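Side-chain contacts in LAE5 (PDB 5JD3), which probably hydrolyses ester bonds as a serine esterase of the GDSL-like lipase/acylhydrolase family: residues A[60-65]-A[217-222]; A[107-112]-A[137-142]; A[114-119]-A[170-175]; A[158-161]-A[166-169]. All blocks are in the same frame, centred on the assembly; numbering follows the deposited sequence.

Contact 1. Residues A[60-65]-A[217-222]; sequences VALLNA and PNLAGH
H222 meets L62 with its stem and backbone, while its imidazole has a different neighbour: P217 CG lies over one face, 3.7 Å above the ring plane, displaced toward the rim. With the ring swung anti to its own carbonyl carbon (chi1 -79°), H222 turns the imidazole away from L62. The second flat group, the N218 amide, works within its own helix start, where N218 OD1 accepts the backbone N of G221 at 3.1 Å, the donor tilted 18° from the carbonyl plane. N218 is thereby the N-cap of helix 219-232.

The contact itself hangs on the fork of L62. Its CD1 methyl presses on the end of the first helical turn, 3.5 Å from H222 C and 3.7 Å from H222 CB. The other branch, L62 CD2, lies 4.0 Å from L219 CD1. That L219 methyl approaches both branches of the L62 fork, the two side chains crossing at a slant. No hydrogen bond passes between the segments, and a bound di(hydroxyethyl)ether lies about 4 Å from the L219 side chain.

In the fold, the contact pairs helix 59-70 with the start of helix 219-232. The pairing continues where L63 packs on A226, F229 and L230, while V60 and L63 also reach N80 and L78 of strand 77-82. The H222 side chain touches I37 of helix 36-39.

Contact 2. Residues A[107-112]-A[137-142]; sequences VAMMIG and KTLDEL
M109 and I111 pack against L139 and L142 inside the crossover that leads from strand 106-110 through helices 113-121 and 132-146 to the adjacent parallel strand 152-156, part of a three-layer alpha/beta/alpha fold. M109 reaches out from the middle strand of the sheet with CG anti to its backbone N (chi1 172°), runs on extended, and bends only at its last torsion (chi3 46°). The bend sets its methyl, M109 CE, 3.6 Å from L139 CD1, with M109 SD 3.9 Å from that same carbon. The two side chains run antiparallel where they overlap, the sulfur and methyl of M109 lying against one L139 methyl.

I111 adds its short branch, CG2, which comes to 4.0 Å from L139 CD1; this one leucine methyl is thus shared by both residues. L142, nearly one turn further along the helix, makes a looser touch, its CD1 4.3 Å from M109 SD. L91 and W95 of helix 88-100 also pack on M109.

All four contacting residues are buried. Only methyl groups and a thioether meet, so between these side chains the cohesion is apolar and non-directional; a hydrogen bond from Y135 OH, earlier on the same helix, to I111 O supplies a directional tie.

Contact 3. Residues A[114-119]-A[170-175]; sequences NDVWRQ and RARMDV
V116 and Q119 face R172 and M173 across an antiparallel helix pair on one side of the SGNH-type alpha/beta fold: segments 114-119 and 170-175 run at 147° with their axes 9.7 Å apart at closest.

The apolar contact centres on V116. V116 CG1 lies 3.7 Å from R172 CG, the aliphatic part of the arginine, and also meets the M173 methyl, CE, while V116 CG2 is 3.8 Å from M173 SD. M173 leaves its helix with CG anti to the backbone N (chi1 -166°), then bends at its next two torsions, which brings the thioether and its methyl alongside the valine.

The polar contact lies beside it. R172 NH2 donates to Q119 OE1 at 2.9 Å, in the carbonyl plane and on a lone pair, but the bond is bent and the oxygen tilted from the guanidinium plane; R172 NE adds a weak bond to the same oxygen at 3.1 Å. Amide and guanidinium stand nearly perpendicular, 86° apart. The amide rotation is fixed from its other end too: Q119 NE2 donates to D115 O at 3.0 Å and is hydrogen-bonded to Y176 OH. A leucine in place of Q119 would probably leave the R172 guanidinium without this acceptor and let it swing away, and would strip Y176 OH of a partner.

On the side of helix 168-187 turned from this interface, R170 NH1 pairs with D199, and R170 NE lies 3.0 Å from D174 OD1, a salt bridge met on the syn side.

Contact 4. Residues A[158-161]-A[166-169]; sequences PYFI and EDAM
F160 and M169 form a Met-aromatic contact where the loop after strand 152-156 folds back on the first turn of helix 168-187. The methionine, CG anti to its backbone N (chi1 175°) and extended from there, runs across one face of the ring. M169 CG sits 3.9 Å from the ring centroid and 14° off the normal, a CH-pi contact, and M169 SD follows at 4.2 Å from the centroid. The chain ends with its methyl over the far side of the ring, M169 CE lying 3.6 Å from F160 CE1.

D167 comes to the ring from its edge, near the ring plane, with OD2 3.6 Å from F160 CE2. This oxygen is also the N-cap acceptor of helix 168-187: M169 N donates to D167 OD2 at 3.0 Å, from above the carboxylate plane, and R170 N bonds to it as well. The loop is tied separately, F160 N donating to Q195 OE1. R214, I215 and M173 also pack on F160, while W117 and F120 of helix 113-121 touch M169.

An alanine at F160 would probably open a gap beneath the M169 thioether, leave that chain freer to turn, and take the ring edge away from D167.

The chemistry is complementary: the electron-rich face receives the methylene, sulfur and methyl of M169, and the slightly positive C-H rim faces an oxygen of D167. Two backbone N-H groups at the helix start probably stabilise negative charge on that carboxylate, and the ring edge may add a weak attraction of its own.

Overall arrangement
Contacts 3 and 4 form one cluster, centres 6 Å apart, sharing helix 168-187: W117 CD1 is 3.4 Å from M169 CE, and M173 CE lies 3.4 Å from Y159 O. Contact 2 joins this cluster through the chain leaving strand 106-110, where I111 O lies 3.8 Å from P158 CD of contact 4 and G112 O is 4.2 Å from M173 SD. Contact 1 is on the opposite side of the chain's centre from contact 2, about 21 Å between centres, but meets contact 4 where P217 CD is 3.7 Å from Y159 OH. The side chains of H222 and F160 approach, but do not contact, the group formed by S36, D213 and H216, whose geometry is consistent with a catalytic triad.

Contact 1. Residues A[60-65]-A[217-222]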
loop_
_atom_site.group_PDB
_atom_site.type_symbol
_atom_site.label_atom_id
_atom_site.label_comp_id
_atom_site.label_asym_id
_atom_site.label_seq_id
_atom_site.Cartn_x
_atom_site.Cartn_y
_atom_site.Cartn_z
ATOM N N VAL A 60 5.344 2.396 -6.342
ATOM C CA VAL A 60 6.411 1.441 -6.062
ATOM C C VAL A 60 7.612 1.716 -6.963
ATOM O O VAL A 60 8.756 1.721 -6.507
ATOM C CB VAL A 60 5.937 -0.014 -6.254
ATOM C CG1 VAL A 60 7.121 -0.973 -6.238
ATOM C CG2 VAL A 60 4.926 -0.388 -5.181
ATOM N N ALA A 61 7.342 1.959 -8.242
ATOM C CA ALA A 61 8.390 2.313 -9.192
ATOM C C ALA A 61 8.986 3.674 -8.849
ATOM O O ALA A 61 10.172 3.919 -9.073
ATOM C CB ALA A 61 7.846 2.313 -10.610
ATOM N N LEU A 62 8.155 4.556 -8.305
ATOM C CA LEU A 62 8.605 5.877 -7.883
ATOM C C LEU A 62 9.529 5.775 -6.677
ATOM O O LEU A 62 10.548 6.462 -6.607
ATOM C CB LEU A 62 7.410 6.774 -7.562
ATOM C CG LEU A 62 6.597 7.223 -8.777
ATOM C CD1 LEU A 62 5.437 8.102 -8.357
ATOM C CD2 LEU A 62 7.491 7.951 -9.762
ATOM N N LEU A 63 9.164 4.914 -5.731
ATOM C CA LEU A 63 9.994 4.660 -4.559
ATOM C C LEU A 63 11.351 4.107 -4.971
ATOM O O LEU A 63 12.388 4.554 -4.484
ATOM C CB LEU A 63 9.302 3.684 -3.604
ATOM C CG LEU A 63 8.082 4.195 -2.837
ATOM C CD1 LEU A 63 7.463 3.076 -2.017
ATOM C CD2 LEU A 63 8.471 5.357 -1.944
ATOM N N ASN A 64 11.331 3.136 -5.879
ATOM C CA ASN A 64 12.552 2.499 -6.354
ATOM C C ASN A 64 13.483 3.496 -7.038
ATOM O O ASN A 64 14.694 3.481 -6.817
ATOM C CB ASN A 64 12.213 1.353 -7.307
ATOM C CG ASN A 64 13.421 0.510 -7.660
ATOM O OD1 ASN A 64 13.865 -0.321 -6.867
ATOM N ND2 ASN A 64 13.957 0.715 -8.857
ATOM N N ALA A 65 12.910 4.366 -7.864
ATOM C CA ALA A 65 13.684 5.386 -8.562
ATOM C C ALA A 65 14.245 6.412 -7.584
ATOM O O ALA A 65 15.414 6.791 -7.668
ATOM C CB ALA A 65 12.827 6.072 -9.615
ATOM N N PRO A 217 -4.842 6.975 -9.711
ATOM C CA PRO A 217 -4.410 8.334 -10.037
ATOM C C PRO A 217 -3.395 8.383 -11.170
ATOM O O PRO A 217 -2.905 7.341 -11.607
ATOM C CB PRO A 217 -3.774 8.801 -8.731
ATOM C CG PRO A 217 -3.148 7.547 -8.186
ATOM C CD PRO A 217 -4.011 6.385 -8.647
ATOM N N ASN A 218 -3.085 9.587 -11.640
ATOM C CA ASN A 218 -1.979 9.770 -12.570
ATOM C C ASN A 218 -0.660 9.664 -11.812
ATOM O O ASN A 218 -0.650 9.327 -10.628
ATOM C CB ASN A 218 -2.089 11.113 -13.300
ATOM C CG ASN A 218 -2.285 12.286 -12.354
ATOM O OD1 ASN A 218 -2.060 12.179 -11.149
ATOM N ND2 ASN A 218 -2.705 13.420 -12.905
ATOM N N LEU A 219 0.448 9.952 -12.486
ATOM C CA LEU A 219 1.760 9.826 -11.859
ATOM C C LEU A 219 1.892 10.746 -10.646
ATOM O O LEU A 219 2.541 10.395 -9.660
ATOM C CB LEU A 219 2.870 10.126 -12.865
ATOM C CG LEU A 219 4.267 9.687 -12.424
ATOM C CD1 LEU A 219 4.312 8.177 -12.230
ATOM C CD2 LEU A 219 5.321 10.135 -13.423
ATOM N N ALA A 220 1.263 11.916 -10.724
ATOM C CA ALA A 220 1.278 12.878 -9.627
ATOM C C ALA A 220 0.652 12.289 -8.368
ATOM O O ALA A 220 1.150 12.493 -7.261
ATOM C CB ALA A 220 0.556 14.153 -10.030
ATOM N N GLY A 221 -0.444 11.556 -8.548
ATOM C CA GLY A 221 -1.122 10.913 -7.440
ATOM C C GLY A 221 -0.271 9.832 -6.803
ATOM O O GLY A 221 -0.249 9.685 -5.581
ATOM N N HIS A 222 0.433 9.071 -7.635
ATOM C CA HIS A 222 1.334 8.038 -7.140
ATOM C C HIS A 222 2.523 8.659 -6.413
ATOM O O HIS A 222 3.080 8.059 -5.493
ATOM C CB HIS A 222 1.818 7.147 -8.286
ATOM C CG HIS A 222 0.825 6.110 -8.707
ATOM N ND1 HIS A 222 0.667 4.916 -8.037
ATOM C CD2 HIS A 222 -0.059 6.083 -9.733
ATOM C CE1 HIS A 222 -0.271 4.200 -8.629
ATOM N NE2 HIS A 222 -0.728 4.886 -9.662
#

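Contact 2. Residues A[107-112]-A[137-142]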
loop_
_atom_site.group_PDB
_atom_site.type_symbol
_atom_site.label_atom_id
_atom_site.label_comp_id
_atom_site.label_asym_id
_atom_site.label_seq_id
_atom_site.Cartn_x
_atom_site.Cartn_y
_atom_site.Cartn_z
ATOM N N VAL A 107 8.577 -5.531 5.111
ATOM C CA VAL A 107 7.352 -5.743 4.352
ATOM C C VAL A 107 6.445 -4.523 4.436
ATOM O O VAL A 107 6.075 -4.086 5.526
ATOM C CB VAL A 107 6.575 -6.980 4.845
ATOM C CG1 VAL A 107 5.198 -7.033 4.198
ATOM C CG2 VAL A 107 7.353 -8.248 4.552
ATOM N N ALA A 108 6.098 -3.972 3.279
ATOM C CA ALA A 108 5.132 -2.887 3.212
ATOM C C ALA A 108 3.826 -3.410 2.630
ATOM O O ALA A 108 3.819 -4.051 1.580
ATOM C CB ALA A 108 5.671 -1.735 2.381
ATOM N N MET A 109 2.722 -3.148 3.318
ATOM C CA MET A 109 1.428 -3.634 2.864
ATOM C C MET A 109 0.407 -2.513 2.735
ATOM O O MET A 109 0.243 -1.692 3.638
ATOM C CB MET A 109 0.900 -4.715 3.811
ATOM C CG MET A 109 -0.532 -5.139 3.525
ATOM S SD MET A 109 -0.995 -6.652 4.385
ATOM C CE MET A 109 -0.358 -6.319 6.024
ATOM N N MET A 110 -0.271 -2.487 1.595
ATOM C CA MET A 110 -1.349 -1.541 1.362
ATOM C C MET A 110 -2.565 -2.271 0.809
ATOM O O MET A 110 -2.575 -2.697 -0.346
ATOM C CB MET A 110 -0.906 -0.440 0.404
ATOM C CG MET A 110 -2.036 0.462 -0.024
ATOM S SD MET A 110 -1.505 1.776 -1.124
ATOM C CE MET A 110 -3.090 2.264 -1.772
ATOM N N ILE A 111 -3.588 -2.418 1.643
ATOM C CA ILE A 111 -4.770 -3.177 1.263
ATOM C C ILE A 111 -6.008 -2.613 1.958
ATOM O O ILE A 111 -5.917 -2.057 3.054
ATOM C CB ILE A 111 -4.595 -4.679 1.603
ATOM C CG1 ILE A 111 -5.574 -5.541 0.803
ATOM C CG2 ILE A 111 -4.710 -4.923 3.106
ATOM C CD1 ILE A 111 -5.266 -5.589 -0.678
ATOM N N GLY A 112 -7.162 -2.734 1.308
ATOM C CA GLY A 112 -8.400 -2.245 1.884
ATOM C C GLY A 112 -9.308 -1.534 0.898
ATOM O O GLY A 112 -10.522 -1.488 1.094
ATOM N N LYS A 137 -9.476 -8.857 11.483
ATOM C CA LYS A 137 -8.989 -10.169 11.894
ATOM C C LYS A 137 -7.915 -10.704 10.951
ATOM O O LYS A 137 -6.888 -11.215 11.396
ATOM C CB LYS A 137 -10.152 -11.161 11.975
ATOM C CG LYS A 137 -9.793 -12.503 12.593
ATOM C CD LYS A 137 -10.438 -12.662 13.962
ATOM C CE LYS A 137 -10.303 -14.086 14.477
ATOM N NZ LYS A 137 -10.942 -14.256 15.814
ATOM N N THR A 138 -8.153 -10.574 9.650
ATOM C CA THR A 138 -7.216 -11.066 8.646
ATOM C C THR A 138 -5.948 -10.217 8.599
ATOM O O THR A 138 -4.839 -10.747 8.539
ATOM C CB THR A 138 -7.855 -11.095 7.243
ATOM O OG1 THR A 138 -9.102 -11.797 7.298
ATOM C CG2 THR A 138 -6.934 -11.783 6.248
ATOM N N LEU A 139 -6.120 -8.899 8.627
ATOM C CA LEU A 139 -4.995 -7.969 8.582
ATOM C C LEU A 139 -4.099 -8.126 9.806
ATOM O O LEU A 139 -2.874 -8.140 9.694
ATOM C CB LEU A 139 -5.497 -6.527 8.483
ATOM C CG LEU A 139 -4.461 -5.418 8.307
ATOM C CD1 LEU A 139 -3.772 -5.540 6.961
ATOM C CD2 LEU A 139 -5.118 -4.055 8.456
ATOM N N ASP A 140 -4.725 -8.244 10.972
ATOM C CA ASP A 140 -4.004 -8.438 12.225
ATOM C C ASP A 140 -3.254 -9.764 12.222
ATOM O O ASP A 140 -2.148 -9.867 12.754
ATOM C CB ASP A 140 -4.974 -8.378 13.409
ATOM C CG ASP A 140 -4.319 -8.752 14.723
ATOM O OD1 ASP A 140 -3.775 -7.850 15.394
ATOM O OD2 ASP A 140 -4.354 -9.946 15.089
ATOM N N GLU A 141 -3.848 -10.799 11.662
ATOM C CA GLU A 141 -3.221 -12.108 11.573
ATOM C C GLU A 141 -2.027 -12.154 10.639
ATOM O O GLU A 141 -1.042 -12.762 10.939
ATOM C CB GLU A 141 -4.237 -13.209 11.303
ATOM C CG GLU A 141 -3.715 -14.530 10.750
ATOM C CD GLU A 141 -2.854 -15.407 11.697
ATOM O OE1 GLU A 141 -2.765 -15.169 12.936
ATOM O OE2 GLU A 141 -2.235 -16.376 11.204
ATOM N N LEU A 142 -2.134 -11.496 9.501
ATOM C CA LEU A 142 -1.004 -11.426 8.581
ATOM C C LEU A 142 0.179 -10.719 9.231
ATOM O O LEU A 142 1.323 -11.158 9.113
ATOM C CB LEU A 142 -1.398 -10.707 7.290
ATOM C CG LEU A 142 -2.433 -11.391 6.397
ATOM C CD1 LEU A 142 -2.724 -10.537 5.173
ATOM C CD2 LEU A 142 -1.956 -12.776 5.988
#

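Contact 3. Residues A[114-119]-A[170-175]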
loop_
_atom_site.group_PDB
_atom_site.type_symbol
_atom_site.label_atom_id
_atom_site.label_comp_id
_atom_site.label_asym_id
_atom_site.label_seq_id
_atom_site.Cartn_x
_atom_site.Cartn_y
_atom_site.Cartn_z
ATOM N N ASN A 114 -10.152 -2.242 -2.356
ATOM C CA ASN A 114 -11.094 -3.163 -2.982
ATOM C C ASN A 114 -12.033 -3.791 -1.961
ATOM O O ASN A 114 -13.178 -4.112 -2.275
ATOM C CB ASN A 114 -10.344 -4.254 -3.747
ATOM C CG ASN A 114 -9.610 -3.713 -4.957
ATOM O OD1 ASN A 114 -10.117 -2.846 -5.669
ATOM N ND2 ASN A 114 -8.407 -4.220 -5.193
ATOM N N ASP A 115 -11.539 -3.962 -0.739
ATOM C CA ASP A 115 -12.354 -4.472 0.358
ATOM C C ASP A 115 -13.544 -3.553 0.607
ATOM O O ASP A 115 -14.650 -4.010 0.899
ATOM C CB ASP A 115 -11.516 -4.608 1.631
ATOM C CG ASP A 115 -10.265 -5.439 1.418
ATOM O OD1 ASP A 115 -10.154 -6.520 2.034
ATOM O OD2 ASP A 115 -9.395 -5.013 0.631
ATOM N N VAL A 116 -13.306 -2.252 0.479
ATOM C CA VAL A 116 -14.344 -1.249 0.671
ATOM C C VAL A 116 -15.128 -1.007 -0.618
ATOM O O VAL A 116 -16.354 -0.885 -0.597
ATOM C CB VAL A 116 -13.744 0.090 1.158
ATOM C CG1 VAL A 116 -14.806 1.179 1.199
ATOM C CG2 VAL A 116 -13.095 -0.083 2.522
ATOM N N TRP A 117 -14.410 -0.956 -1.736
ATOM C CA TRP A 117 -14.986 -0.564 -3.020
ATOM C C TRP A 117 -16.112 -1.485 -3.491
ATOM O O TRP A 117 -17.104 -1.017 -4.050
ATOM C CB TRP A 117 -13.893 -0.510 -4.089
ATOM C CG TRP A 117 -14.173 0.470 -5.185
ATOM C CD1 TRP A 117 -15.325 1.173 -5.382
ATOM C CD2 TRP A 117 -13.277 0.864 -6.231
ATOM N NE1 TRP A 117 -15.205 1.979 -6.488
ATOM C CE2 TRP A 117 -13.958 1.808 -7.028
ATOM C CE3 TRP A 117 -11.970 0.509 -6.573
ATOM C CZ2 TRP A 117 -13.372 2.400 -8.145
ATOM C CZ3 TRP A 117 -11.392 1.098 -7.683
ATOM C CH2 TRP A 117 -12.092 2.033 -8.455
ATOM N N ARG A 118 -15.959 -2.786 -3.266
ATOM C CA ARG A 118 -16.932 -3.763 -3.745
ATOM C C ARG A 118 -18.287 -3.618 -3.060
ATOM O O ARG A 118 -19.316 -4.015 -3.610
ATOM C CB ARG A 118 -16.403 -5.186 -3.553
ATOM C CG ARG A 118 -15.146 -5.507 -4.354
ATOM C CD ARG A 118 -15.394 -5.487 -5.859
ATOM N NE ARG A 118 -15.263 -4.149 -6.432
ATOM C CZ ARG A 118 -14.109 -3.605 -6.807
ATOM N NH1 ARG A 118 -14.086 -2.383 -7.318
ATOM N NH2 ARG A 118 -12.979 -4.285 -6.670
ATOM N N GLN A 119 -18.287 -3.040 -1.864
ATOM C CA GLN A 119 -19.523 -2.833 -1.123
ATOM C C GLN A 119 -20.361 -1.716 -1.739
ATOM O O GLN A 119 -21.510 -1.509 -1.350
ATOM C CB GLN A 119 -19.221 -2.513 0.344
ATOM C CG GLN A 119 -18.352 -3.548 1.039
ATOM C CD GLN A 119 -18.041 -3.178 2.476
ATOM O OE1 GLN A 119 -18.904 -2.686 3.205
ATOM N NE2 GLN A 119 -16.801 -3.413 2.892
ATOM N N ARG A 170 -16.209 7.263 1.312
ATOM C CA ARG A 170 -15.099 7.920 1.997
ATOM C C ARG A 170 -15.157 7.644 3.496
ATOM O O ARG A 170 -14.140 7.340 4.120
ATOM C CB ARG A 170 -15.110 9.429 1.738
ATOM C CG ARG A 170 -14.125 10.211 2.600
ATOM C CD ARG A 170 -12.691 9.750 2.374
ATOM N NE ARG A 170 -11.811 10.124 3.479
ATOM C CZ ARG A 170 -11.062 11.222 3.506
ATOM N NH1 ARG A 170 -10.292 11.473 4.556
ATOM N NH2 ARG A 170 -11.077 12.070 2.485
ATOM N N ALA A 171 -16.354 7.748 4.064
ATOM C CA ALA A 171 -16.554 7.477 5.484
ATOM C C ALA A 171 -16.290 6.010 5.795
ATOM O O ALA A 171 -15.758 5.677 6.854
ATOM C CB ALA A 171 -17.962 7.864 5.905
ATOM N N ARG A 172 -16.667 5.138 4.864
ATOM C CA ARG A 172 -16.421 3.707 5.000
ATOM C C ARG A 172 -14.932 3.412 4.878
ATOM O O ARG A 172 -14.394 2.567 5.593
ATOM C CB ARG A 172 -17.201 2.923 3.942
ATOM C CG ARG A 172 -17.146 1.411 4.099
ATOM C CD ARG A 172 -17.951 0.947 5.301
ATOM N NE ARG A 172 -18.228 -0.485 5.257
ATOM C CZ ARG A 172 -18.890 -1.148 6.199
ATOM N NH1 ARG A 172 -19.346 -0.507 7.267
ATOM N NH2 ARG A 172 -19.097 -2.451 6.075
ATOM N N MET A 173 -14.270 4.115 3.964
ATOM C CA MET A 173 -12.834 3.959 3.772
ATOM C C MET A 173 -12.086 4.427 5.015
ATOM O O MET A 173 -11.029 3.897 5.355
ATOM C CB MET A 173 -12.366 4.736 2.539
ATOM C CG MET A 173 -10.966 4.378 2.068
ATOM S SD MET A 173 -10.869 2.724 1.351
ATOM C CE MET A 173 -11.713 2.974 -0.210
ATOM N N ASP A 174 -12.650 5.425 5.693
ATOM C CA ASP A 174 -12.085 5.924 6.941
ATOM C C ASP A 174 -12.189 4.881 8.047
ATOM O O ASP A 174 -11.337 4.816 8.933
ATOM C CB ASP A 174 -12.783 7.216 7.374
ATOM C CG ASP A 174 -12.459 8.387 6.468
ATOM O OD1 ASP A 174 -11.392 8.361 5.820
ATOM O OD2 ASP A 174 -13.270 9.334 6.407
ATOM N N VAL A 175 -13.241 4.069 7.993
ATOM C CA VAL A 175 -13.433 2.996 8.961
ATOM C C VAL A 175 -12.300 1.982 8.869
ATOM O O VAL A 175 -11.707 1.601 9.878
ATOM C CB VAL A 175 -14.781 2.275 8.751
ATOM C CG1 VAL A 175 -14.862 1.025 9.614
ATOM C CG2 VAL A 175 -15.939 3.214 9.045
#

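Contact 4. Residues A[158-161]-A[166-169]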
loop_
_atom_site.group_PDB
_atom_site.type_symbol
_atom_site.label_atom_id
_atom_site.label_comp_id
_atom_site.label_asym_id
_atom_site.label_seq_id
_atom_site.Cartn_x
_atom_site.Cartn_y
_atom_site.Cartn_z
ATOM N N PRO A 158 -5.490 2.367 3.310
ATOM C CA PRO A 158 -6.273 2.495 2.081
ATOM C C PRO A 158 -6.805 3.915 1.966
ATOM O O PRO A 158 -6.927 4.597 2.982
ATOM C CB PRO A 158 -7.405 1.484 2.273
ATOM C CG PRO A 158 -7.539 1.355 3.757
ATOM C CD PRO A 158 -6.140 1.479 4.290
ATOM N N TYR A 159 -7.110 4.361 0.755
ATOM C CA TYR A 159 -7.559 5.731 0.576
ATOM C C TYR A 159 -8.727 5.837 -0.389
ATOM O O TYR A 159 -9.023 4.912 -1.145
ATOM C CB TYR A 159 -6.405 6.611 0.079
ATOM C CG TYR A 159 -5.950 6.285 -1.326
ATOM C CD1 TYR A 159 -6.528 6.906 -2.428
ATOM C CD2 TYR A 159 -4.947 5.357 -1.553
ATOM C CE1 TYR A 159 -6.120 6.605 -3.712
ATOM C CE2 TYR A 159 -4.531 5.058 -2.834
ATOM C CZ TYR A 159 -5.120 5.680 -3.908
ATOM O OH TYR A 159 -4.703 5.376 -5.183
ATOM N N PHE A 160 -9.385 6.989 -0.345
ATOM C CA PHE A 160 -10.390 7.357 -1.324
ATOM C C PHE A 160 -10.164 8.823 -1.659
ATOM O O PHE A 160 -10.230 9.680 -0.780
ATOM C CB PHE A 160 -11.801 7.115 -0.783
ATOM C CG PHE A 160 -12.881 7.231 -1.821
ATOM C CD1 PHE A 160 -12.698 6.714 -3.093
ATOM C CD2 PHE A 160 -14.088 7.838 -1.517
ATOM C CE1 PHE A 160 -13.693 6.814 -4.048
ATOM C CE2 PHE A 160 -15.089 7.941 -2.467
ATOM C CZ PHE A 160 -14.889 7.428 -3.734
ATOM N N ILE A 161 -9.866 9.113 -2.922
ATOM C CA ILE A 161 -9.576 10.485 -3.318
ATOM C C ILE A 161 -10.875 11.285 -3.368
ATOM O O ILE A 161 -11.379 11.628 -4.438
ATOM C CB ILE A 161 -8.847 10.546 -4.675
ATOM C CG1 ILE A 161 -7.669 9.572 -4.679
ATOM C CG2 ILE A 161 -8.342 11.956 -4.953
ATOM C CD1 ILE A 161 -6.871 9.575 -5.965
ATOM N N GLU A 166 -18.386 12.941 4.561
ATOM C CA GLU A 166 -19.656 12.271 4.819
ATOM C C GLU A 166 -20.160 11.529 3.582
ATOM O O GLU A 166 -21.321 11.127 3.518
ATOM C CB GLU A 166 -20.706 13.270 5.316
ATOM C CG GLU A 166 -20.700 14.609 4.605
ATOM C CD GLU A 166 -21.427 15.684 5.391
ATOM O OE1 GLU A 166 -21.940 15.374 6.488
ATOM O OE2 GLU A 166 -21.482 16.838 4.917
ATOM N N ASP A 167 -19.278 11.352 2.604
ATOM C CA ASP A 167 -19.561 10.468 1.481
ATOM C C ASP A 167 -19.513 9.030 1.981
ATOM O O ASP A 167 -18.584 8.652 2.698
ATOM C CB ASP A 167 -18.561 10.683 0.342
ATOM C CG ASP A 167 -18.772 9.717 -0.812
ATOM O OD1 ASP A 167 -19.499 10.074 -1.764
ATOM O OD2 ASP A 167 -18.207 8.604 -0.771
ATOM N N ALA A 168 -20.514 8.240 1.603
ATOM C CA ALA A 168 -20.683 6.883 2.119
ATOM C C ALA A 168 -19.426 6.027 1.976
ATOM O O ALA A 168 -19.081 5.271 2.882
ATOM C CB ALA A 168 -21.854 6.205 1.425
ATOM N N MET A 169 -18.742 6.154 0.844
ATOM C CA MET A 169 -17.546 5.355 0.595
ATOM C C MET A 169 -16.311 5.938 1.282
ATOM O O MET A 169 -15.463 5.195 1.776
ATOM C CB MET A 169 -17.298 5.219 -0.909
ATOM C CG MET A 169 -16.004 4.496 -1.246
ATOM S SD MET A 169 -15.988 3.743 -2.882
ATOM C CE MET A 169 -14.241 3.386 -3.050
#